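Local coordinates for frutapin (PDB 5KRP), which is a breadfruit lectin of the jacalin-like family that binds carbohydrate, probably mannose-type sugars as in mannose-binding relatives, at residues 45-49 / 50-54. Residues are numbered along the deposited sequence; the frame is centred on the assembly and turned at random.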
loop_
_atom_site.group_PDB
_atom_site.type_symbol
_atom_site.label_atom_id
_atom_site.label_comp_id
_atom_site.label_asym_id
_atom_site.label_seq_id
_atom_site.Cartn_x
_atom_site.Cartn_y
_atom_site.Cartn_z
ATOM N N TYR A 45 -5.970 -19.987 -0.119
ATOM C CA TYR A 45 -6.099 -18.529 -0.336
ATOM C C TYR A 45 -7.113 -18.207 -1.455
ATOM O O TYR A 45 -7.443 -19.088 -2.282
ATOM C CB TYR A 45 -4.762 -17.993 -0.705
ATOM C CG TYR A 45 -3.753 -18.120 0.418
ATOM C CD1 TYR A 45 -3.774 -17.229 1.502
ATOM C CD2 TYR A 45 -2.833 -19.150 0.446
ATOM C CE1 TYR A 45 -2.921 -17.366 2.559
ATOM C CE2 TYR A 45 -1.920 -19.275 1.533
ATOM C CZ TYR A 45 -1.970 -18.377 2.573
ATOM O OH TYR A 45 -1.087 -18.483 3.656
ATOM N N ASP A 46 -7.556 -16.941 -1.513
ATOM C CA ASP A 46 -8.106 -16.378 -2.754
ATOM C C ASP A 46 -6.994 -15.760 -3.499
ATOM O O ASP A 46 -6.201 -14.964 -2.899
ATOM C CB ASP A 46 -9.155 -15.337 -2.513
ATOM C CG ASP A 46 -9.844 -14.915 -3.854
ATOM O OD1 ASP A 46 -10.590 -15.809 -4.411
ATOM O OD2 ASP A 46 -9.490 -13.795 -4.299
ATOM N N LEU A 47 -6.902 -16.043 -4.792
ATOM C CA LEU A 47 -5.980 -15.299 -5.672
ATOM C C LEU A 47 -6.835 -14.788 -6.832
ATOM O O LEU A 47 -7.174 -15.545 -7.755
ATOM C CB LEU A 47 -4.856 -16.161 -6.190
ATOM C CG LEU A 47 -3.811 -15.547 -7.131
ATOM C CD1 LEU A 47 -3.039 -14.416 -6.420
ATOM C CD2 LEU A 47 -2.907 -16.599 -7.723
ATOM N N ASN A 48 -7.091 -13.483 -6.797
ATOM C CA ASN A 48 -7.788 -12.770 -7.874
ATOM C C ASN A 48 -9.079 -13.448 -8.214
ATOM O O ASN A 48 -9.480 -13.521 -9.380
ATOM C CB ASN A 48 -6.888 -12.639 -9.045
ATOM C CG ASN A 48 -5.624 -11.889 -8.667
ATOM O OD1 ASN A 48 -5.719 -10.807 -8.076
ATOM N ND2 ASN A 48 -4.476 -12.435 -8.958
ATOM N N GLY A 49 -9.776 -13.881 -7.186
ATOM C CA GLY A 49 -11.140 -14.491 -7.363
ATOM C C GLY A 49 -11.221 -16.010 -7.525
ATOM O O GLY A 49 -12.333 -16.555 -7.662
ATOM N N GLU A 50 -10.070 -16.694 -7.566
ATOM C CA GLU A 50 -10.041 -18.148 -7.673
ATOM C C GLU A 50 -9.263 -18.696 -6.450
ATOM O O GLU A 50 -8.270 -18.067 -5.970
ATOM C CB GLU A 50 -9.429 -18.622 -8.984
ATOM C CG GLU A 50 -10.283 -18.290 -10.247
ATOM C CD GLU A 50 -11.687 -18.985 -10.263
ATOM O OE1 GLU A 50 -11.851 -20.093 -9.695
ATOM O OE2 GLU A 50 -12.669 -18.426 -10.817
ATOM N N PRO A 51 -9.685 -19.844 -5.929
ATOM C CA PRO A 51 -8.853 -20.500 -4.919
ATOM C C PRO A 51 -7.398 -20.838 -5.343
ATOM O O PRO A 51 -7.109 -21.154 -6.500
ATOM C CB PRO A 51 -9.571 -21.812 -4.604
ATOM C CG PRO A 51 -10.632 -21.997 -5.612
ATOM C CD PRO A 51 -10.768 -20.722 -6.398
ATOM N N PHE A 52 -6.468 -20.754 -4.388
ATOM C CA PHE A 52 -5.117 -21.146 -4.618
ATOM C C PHE A 52 -4.636 -21.887 -3.337
ATOM O O PHE A 52 -4.659 -21.302 -2.239
ATOM C CB PHE A 52 -4.209 -19.940 -4.867
ATOM C CG PHE A 52 -2.739 -20.286 -5.126
ATOM C CD1 PHE A 52 -1.886 -20.682 -4.069
ATOM C CD2 PHE A 52 -2.214 -20.204 -6.391
ATOM C CE1 PHE A 52 -0.533 -20.992 -4.294
ATOM C CE2 PHE A 52 -0.859 -20.521 -6.629
ATOM C CZ PHE A 52 -0.023 -20.921 -5.566
ATOM N N SER A 53 -4.327 -23.188 -3.459
ATOM C CA SER A 53 -3.917 -23.966 -2.253
ATOM C C SER A 53 -2.519 -23.625 -1.893
ATOM O O SER A 53 -1.580 -23.827 -2.677
ATOM C CB SER A 53 -4.032 -25.486 -2.487
ATOM O OG SER A 53 -5.340 -25.767 -2.880
ATOM N N GLY A 54 -2.329 -23.148 -0.665
ATOM C CA GLY A 54 -0.942 -22.957 -0.168
ATOM C C GLY A 54 -0.287 -24.285 0.134
ATOM O O GLY A 54 -0.963 -25.326 0.207
#
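L47 and E50 close a beta hairpin with a two-residue loop through a reciprocal pair of backbone hydrogen bonds. The one from L47 N to E50 O is short and nearly straight (2.7 Å, 173°), whereas E50 N reaches L47 O from above the carbonyl plane, at 3.1 Å. Two residues further from the turn on each strand, Y45 and F52 repeat the exchange, with Y45 N 2.8 Å from F52 O. At the non-hydrogen-bonded D46-P51 pair between these rungs, P51 CA lies 3.3 Å from Y45 O in a CA-H...O contact.

On the face carrying L47 and F52 the two side chains run side by side. Each has CG anti to its own backbone nitrogen (chi1 179° and -180°), which sends the two the same way, and L47 CD2 comes to 3.9 Å from F52 CD2, oblique to the ring; L47 of the second subunit packs on both. On the same face, the Y45 ring leads off away from the turn, its CE2 edge towards G54 CA, and stacks on Y24, while its hydroxyl is hydrogen-bonded to D21 and to the backbone nitrogen of F133.

D46 braces the turn: its OD2 accepts G49 N on the syn side at 2.9 Å, an Asx motif, and R28 forms a salt bridge with OD1. N48 and G49, both with positive phi, complete a type I' turn, the classic connection of a tight antiparallel hairpin, here at the edge of one four-stranded sheet of the jacalin-like beta-prism fold.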